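Local structure of ubiquitin-conjugating enzyme E2, putative (Trypanosoma cruzi, 4DS2) at residues S35-A40 with F132-S137; P86-V91 with S121-L126. The protein probably acts as a ubiquitin-conjugating (E2) enzyme, accepting activated ubiquitin as a thioester and passing it on toward substrate proteins. All coordinates share one frame; numbering follows the deposited sequence.

Contact 1. Residues S35-A40 with F132-S137; sequences SPHSTA and FSQYKS
Thr39 packs against Phe132 where two loops of the ubiquitin-conjugating (UBC) fold meet: residues 35-40 lead into the edge strand 40-46, and residues 132-137 leave the C-terminal end of helix 120-132. The more compact half of the contact is apolar. Thr39 presents its methyl CG2 to the edge of the Phe132 ring, near the ring plane, with CG2 4.1 Å from Phe132 CD2; the two side chains run roughly perpendicular to one another. The Phe132 ring is buried and also meets the rings of Tyr71 and Tyr64, so Thr39 adds an aliphatic contact to the border of an aromatic cluster. Pro59 touches both Thr39 and Ser133, filling in beside the two segments.

Toward the solvent the fit loosens, and the polar groups there come near one another without bonding. His37 has CG opposite its backbone N (chi1 -169°), and its imidazole extends toward the other loop. Ser133 OG lies over one face of this ring, 4.1 Å from His37 CE1, and is 4.0 Å from His37 O, a separation too long for a hydrogen bond. The Gln134 chain folds at chi2 (-62°) and carries its amide to the imidazole edge, the two planes being 58° apart. Two of these groups find their partners elsewhere: His37 ND1 is hydrogen-bonded to Asp61 OD2, and Gln134 NE2 makes a weak bond to Asp129 OD1. Across the exposed end of the contact, His37 NE2 and Gln134 NE2 stand 4.1 Å apart.

Contact 2. Residues P86-V91 with S121-L126; sequences PTVRFV and SDVIKL
The pyrrolidine ring of Pro86 and the isopropyl end of Val123 meet in the protein interior, where strand 87-90 of the antiparallel UBC sheet faces helix 120-132. Pro86 is the last proline of the YPxxPP sequence characteristic of E2 enzymes, immediately before the strand. From Val123 CB, which points to the strand and lies 4.5 Å from Pro86 CG, the side chain divides into two methyls. CG1, placed opposite the backbone N by chi1 of 175°, is shared between two strand-side residues: it lies 4.1 Å from Pro86 CG and 4.2 Å from Val88 CG2. The second methyl, Val123 CG2, reaches the neighbouring ring atom, 4.3 Å from Pro86 CD. Trp114 and Val110 also touch Val123, while Leu73 of the adjacent strand and Val127, one turn further along the helix, touch Val88. Tyr81, the first residue of the same YPxxPP sequence, packs on Pro86. The contact is made entirely of carbon atoms at van der Waals separations. Its cohesion therefore comes from dispersion and from the exclusion of water, and at this point helix and strand are joined by the fit of apolar surfaces and not by directional bonds.

Both contacts use helix 120-132: contact 2 sets its first half on strand 87-90, and contact 1 brings the loop preceding strand 40-46 to its C-terminal end. The helix thereby meets one outermost strand of the sheet, 87-90, directly and the loop leading into the other, 40-46. The contact centres are about 14 Å apart, and measured from the centre of the chain that of contact 2 lies at about 4 Å and that of contact 1 at about 11 Å. They are bridged by aromatic packing, with Phe132 CZ 4.0 Å from Phe90 CE2. In E2 enzymes the catalytic cysteine falls in the chain between strand 87-90 and helix 120-132, the two elements that contact 2 joins.

Contact 1. Residues S35-A40 with F132-S137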
loop_
_atom_site.group_PDB
_atom_site.type_symbol
_atom_site.label_atom_id
_atom_site.label_comp_id
_atom_site.label_asym_id
_atom_site.label_seq_id
_atom_site.Cartn_x
_atom_site.Cartn_y
_atom_site.Cartn_z
ATOM N N SER A 35 -3.643 -0.533 -17.129
ATOM C CA SER A 35 -2.863 0.695 -17.035
ATOM C C SER A 35 -1.401 0.425 -16.599
ATOM O O SER A 35 -1.164 -0.266 -15.595
ATOM C CB SER A 35 -3.531 1.659 -16.047
ATOM O OG SER A 35 -2.934 2.942 -16.107
ATOM N N PRO A 36 -0.414 0.981 -17.343
ATOM C CA PRO A 36 0.993 0.904 -16.925
ATOM C C PRO A 36 1.326 1.816 -15.732
ATOM O O PRO A 36 2.346 1.586 -15.084
ATOM C CB PRO A 36 1.741 1.401 -18.162
ATOM C CG PRO A 36 0.813 2.411 -18.756
ATOM C CD PRO A 36 -0.573 1.849 -18.532
ATOM N N HIS A 37 0.485 2.830 -15.463
ATOM C CA HIS A 37 0.687 3.787 -14.356
ATOM C C HIS A 37 0.072 3.353 -13.049
ATOM O O HIS A 37 0.434 3.855 -11.992
ATOM C CB HIS A 37 0.180 5.185 -14.716
ATOM C CG HIS A 37 0.596 6.247 -13.719
ATOM N ND1 HIS A 37 1.841 6.754 -13.686
ATOM C CD2 HIS A 37 -0.106 6.859 -12.679
ATOM C CE1 HIS A 37 1.933 7.659 -12.693
ATOM N NE2 HIS A 37 0.739 7.723 -12.074
ATOM N N SER A 38 -0.874 2.426 -13.105
ATOM C CA SER A 38 -1.509 1.920 -11.896
ATOM C C SER A 38 -0.911 0.581 -11.470
ATOM O O SER A 38 -0.389 -0.196 -12.271
ATOM C CB SER A 38 -3.037 1.818 -12.064
ATOM O OG SER A 38 -3.661 3.013 -11.627
ATOM N N THR A 39 -1.011 0.350 -10.177
ATOM C CA THR A 39 -0.509 -0.851 -9.551
ATOM C C THR A 39 -1.652 -1.851 -9.566
ATOM O O THR A 39 -2.805 -1.460 -9.418
ATOM C CB THR A 39 -0.069 -0.545 -8.109
ATOM O OG1 THR A 39 -1.124 -0.865 -7.183
ATOM C CG2 THR A 39 0.331 0.996 -7.976
ATOM N N ALA A 40 -1.351 -3.127 -9.783
ATOM C CA ALA A 40 -2.386 -4.130 -9.913
ATOM C C ALA A 40 -2.337 -5.005 -8.662
ATOM O O ALA A 40 -1.289 -5.558 -8.327
ATOM C CB ALA A 40 -2.165 -4.948 -11.186
ATOM N N PHE A 132 4.798 3.866 -4.691
ATOM C CA PHE A 132 5.382 3.421 -5.952
ATOM C C PHE A 132 5.500 4.531 -7.009
ATOM O O PHE A 132 6.360 4.460 -7.912
ATOM C CB PHE A 132 4.532 2.269 -6.517
ATOM C CG PHE A 132 4.656 0.969 -5.764
ATOM C CD1 PHE A 132 5.820 0.635 -5.052
ATOM C CD2 PHE A 132 3.629 0.040 -5.824
ATOM C CE1 PHE A 132 5.938 -0.567 -4.403
ATOM C CE2 PHE A 132 3.751 -1.178 -5.181
ATOM C CZ PHE A 132 4.909 -1.479 -4.472
ATOM N N SER A 133 4.601 5.521 -6.916
ATOM C CA SER A 133 4.420 6.519 -7.970
ATOM C C SER A 133 4.552 7.971 -7.561
ATOM O O SER A 133 5.072 8.745 -8.340
ATOM C CB SER A 133 3.105 6.285 -8.684
ATOM O OG SER A 133 3.304 5.250 -9.621
ATOM N N GLN A 134 4.112 8.361 -6.367
ATOM C CA GLN A 134 4.186 9.765 -6.004
ATOM C C GLN A 134 5.215 10.013 -4.927
ATOM O O GLN A 134 5.108 10.969 -4.179
ATOM C CB GLN A 134 2.827 10.308 -5.555
ATOM C CG GLN A 134 1.659 10.061 -6.520
ATOM C CD GLN A 134 1.800 10.713 -7.914
ATOM O OE1 GLN A 134 2.630 11.604 -8.134
ATOM N NE2 GLN A 134 0.941 10.287 -8.855
ATOM N N TYR A 135 6.245 9.203 -4.874
ATOM C CA TYR A 135 7.214 9.311 -3.787
ATOM C C TYR A 135 8.083 10.561 -3.825
ATOM O O TYR A 135 8.484 11.053 -2.736
ATOM C CB TYR A 135 8.127 8.079 -3.722
ATOM C CG TYR A 135 8.809 7.751 -5.027
ATOM C CD1 TYR A 135 8.145 6.991 -6.001
ATOM C CD2 TYR A 135 10.090 8.202 -5.297
ATOM C CE1 TYR A 135 8.744 6.691 -7.204
ATOM C CE2 TYR A 135 10.711 7.900 -6.505
ATOM C CZ TYR A 135 10.038 7.133 -7.455
ATOM O OH TYR A 135 10.638 6.802 -8.651
ATOM N N LYS A 136 8.387 11.068 -5.037
ATOM C CA LYS A 136 9.274 12.263 -5.223
ATOM C C LYS A 136 8.798 13.512 -4.500
ATOM O O LYS A 136 9.628 14.329 -4.117
ATOM C CB LYS A 136 9.490 12.608 -6.709
ATOM C CG LYS A 136 10.337 11.600 -7.479
ATOM C CD LYS A 136 10.920 12.172 -8.771
ATOM C CE LYS A 136 11.363 11.071 -9.752
ATOM N NZ LYS A 136 10.329 10.396 -10.608
ATOM N N SER A 137 7.479 13.661 -4.323
ATOM C CA SER A 137 6.907 14.839 -3.635
ATOM C C SER A 137 6.713 14.570 -2.126
ATOM O O SER A 137 5.834 13.810 -1.678
ATOM C CB SER A 137 5.625 15.317 -4.296
ATOM O OG SER A 137 4.598 14.415 -3.983
#

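Contact 2. Residues P86-V91 with S121-L126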
loop_
_atom_site.group_PDB
_atom_site.type_symbol
_atom_site.label_atom_id
_atom_site.label_comp_id
_atom_site.label_asym_id
_atom_site.label_seq_id
_atom_site.Cartn_x
_atom_site.Cartn_y
_atom_site.Cartn_z
ATOM N N PRO A 86 -7.705 1.124 8.204
ATOM C CA PRO A 86 -6.730 0.076 8.478
ATOM C C PRO A 86 -5.319 0.547 8.274
ATOM O O PRO A 86 -5.086 1.546 7.634
ATOM C CB PRO A 86 -7.010 -0.942 7.383
ATOM C CG PRO A 86 -7.501 -0.100 6.264
ATOM C CD PRO A 86 -8.383 0.907 6.922
ATOM N N THR A 87 -4.385 -0.236 8.757
ATOM C CA THR A 87 -2.978 0.025 8.613
ATOM C C THR A 87 -2.519 -0.819 7.449
ATOM O O THR A 87 -2.853 -2.000 7.347
ATOM C CB THR A 87 -2.239 -0.355 9.918
ATOM O OG1 THR A 87 -2.473 0.675 10.870
ATOM C CG2 THR A 87 -0.729 -0.511 9.733
ATOM N N VAL A 88 -1.778 -0.208 6.542
ATOM C CA VAL A 88 -1.048 -0.971 5.519
ATOM C C VAL A 88 0.422 -1.141 5.953
ATOM O O VAL A 88 1.000 -0.244 6.608
ATOM C CB VAL A 88 -1.201 -0.313 4.139
ATOM C CG1 VAL A 88 -0.542 -1.120 3.019
ATOM C CG2 VAL A 88 -2.695 -0.136 3.837
ATOM N N ARG A 89 0.975 -2.318 5.631
ATOM C CA ARG A 89 2.338 -2.705 5.979
ATOM C C ARG A 89 2.909 -3.460 4.806
ATOM O O ARG A 89 2.195 -4.230 4.187
ATOM C CB ARG A 89 2.314 -3.609 7.193
ATOM C CG ARG A 89 3.600 -3.721 8.009
ATOM C CD ARG A 89 3.280 -4.171 9.437
ATOM N NE ARG A 89 4.454 -4.637 10.198
ATOM C CZ ARG A 89 5.027 -3.999 11.237
ATOM N NH1 ARG A 89 4.568 -2.824 11.670
ATOM N NH2 ARG A 89 6.086 -4.533 11.859
ATOM N N PHE A 90 4.169 -3.234 4.459
ATOM C CA PHE A 90 4.800 -4.063 3.419
ATOM C C PHE A 90 5.393 -5.267 4.082
ATOM O O PHE A 90 6.150 -5.092 5.051
ATOM C CB PHE A 90 5.849 -3.270 2.647
ATOM C CG PHE A 90 5.236 -2.275 1.724
ATOM C CD1 PHE A 90 4.760 -1.063 2.210
ATOM C CD2 PHE A 90 5.043 -2.572 0.379
ATOM C CE1 PHE A 90 4.149 -0.161 1.358
ATOM C CE2 PHE A 90 4.447 -1.657 -0.470
ATOM C CZ PHE A 90 4.001 -0.460 0.017
ATOM N N VAL A 91 5.018 -6.464 3.608
ATOM C CA VAL A 91 5.668 -7.692 4.040
ATOM C C VAL A 91 6.972 -7.841 3.254
ATOM O O VAL A 91 7.978 -8.215 3.832
ATOM C CB VAL A 91 4.808 -8.950 3.827
ATOM C CG1 VAL A 91 5.625 -10.209 4.130
ATOM C CG2 VAL A 91 3.543 -8.895 4.679
ATOM N N SER A 121 -10.555 -0.475 -0.317
ATOM C CA SER A 121 -10.005 -0.264 -1.667
ATOM C C SER A 121 -9.309 1.072 -1.873
ATOM O O SER A 121 -8.227 1.135 -2.454
ATOM C CB SER A 121 -11.145 -0.308 -2.671
ATOM O OG SER A 121 -11.921 -1.461 -2.444
ATOM N N ASP A 122 -9.984 2.147 -1.452
ATOM C CA ASP A 122 -9.488 3.536 -1.617
ATOM C C ASP A 122 -8.204 3.745 -0.819
ATOM O O ASP A 122 -7.249 4.306 -1.311
ATOM C CB ASP A 122 -10.587 4.535 -1.229
ATOM C CG ASP A 122 -11.871 4.383 -2.109
ATOM O OD1 ASP A 122 -11.765 3.882 -3.248
ATOM O OD2 ASP A 122 -12.996 4.733 -1.666
ATOM N N VAL A 123 -8.165 3.201 0.387
ATOM C CA VAL A 123 -6.984 3.228 1.229
ATOM C C VAL A 123 -5.814 2.477 0.595
ATOM O O VAL A 123 -4.641 2.876 0.713
ATOM C CB VAL A 123 -7.274 2.535 2.585
ATOM C CG1 VAL A 123 -6.003 2.464 3.420
ATOM C CG2 VAL A 123 -8.435 3.209 3.317
ATOM N N ILE A 124 -6.125 1.357 -0.047
ATOM C CA ILE A 124 -5.078 0.508 -0.590
ATOM C C ILE A 124 -4.505 1.169 -1.829
ATOM O O ILE A 124 -3.296 1.177 -2.009
ATOM C CB ILE A 124 -5.560 -0.936 -0.888
ATOM C CG1 ILE A 124 -6.105 -1.608 0.396
ATOM C CG2 ILE A 124 -4.404 -1.776 -1.451
ATOM C CD1 ILE A 124 -7.038 -2.790 0.146
ATOM N N LYS A 125 -5.369 1.744 -2.659
ATOM C CA LYS A 125 -4.904 2.403 -3.861
ATOM C C LYS A 125 -4.127 3.664 -3.541
ATOM O O LYS A 125 -3.190 3.990 -4.248
ATOM C CB LYS A 125 -6.058 2.678 -4.815
ATOM C CG LYS A 125 -6.682 1.383 -5.359
ATOM C CD LYS A 125 -7.672 1.634 -6.497
ATOM C CE LYS A 125 -8.915 0.754 -6.417
ATOM N NZ LYS A 125 -9.968 1.470 -5.630
ATOM N N LEU A 126 -4.496 4.363 -2.475
ATOM C CA LEU A 126 -3.806 5.608 -2.102
ATOM C C LEU A 126 -2.368 5.337 -1.718
ATOM O O LEU A 126 -1.480 6.132 -2.028
ATOM C CB LEU A 126 -4.519 6.350 -0.946
ATOM C CG LEU A 126 -3.747 7.578 -0.424
ATOM C CD1 LEU A 126 -4.646 8.544 0.308
ATOM C CD2 LEU A 126 -2.567 7.181 0.476
#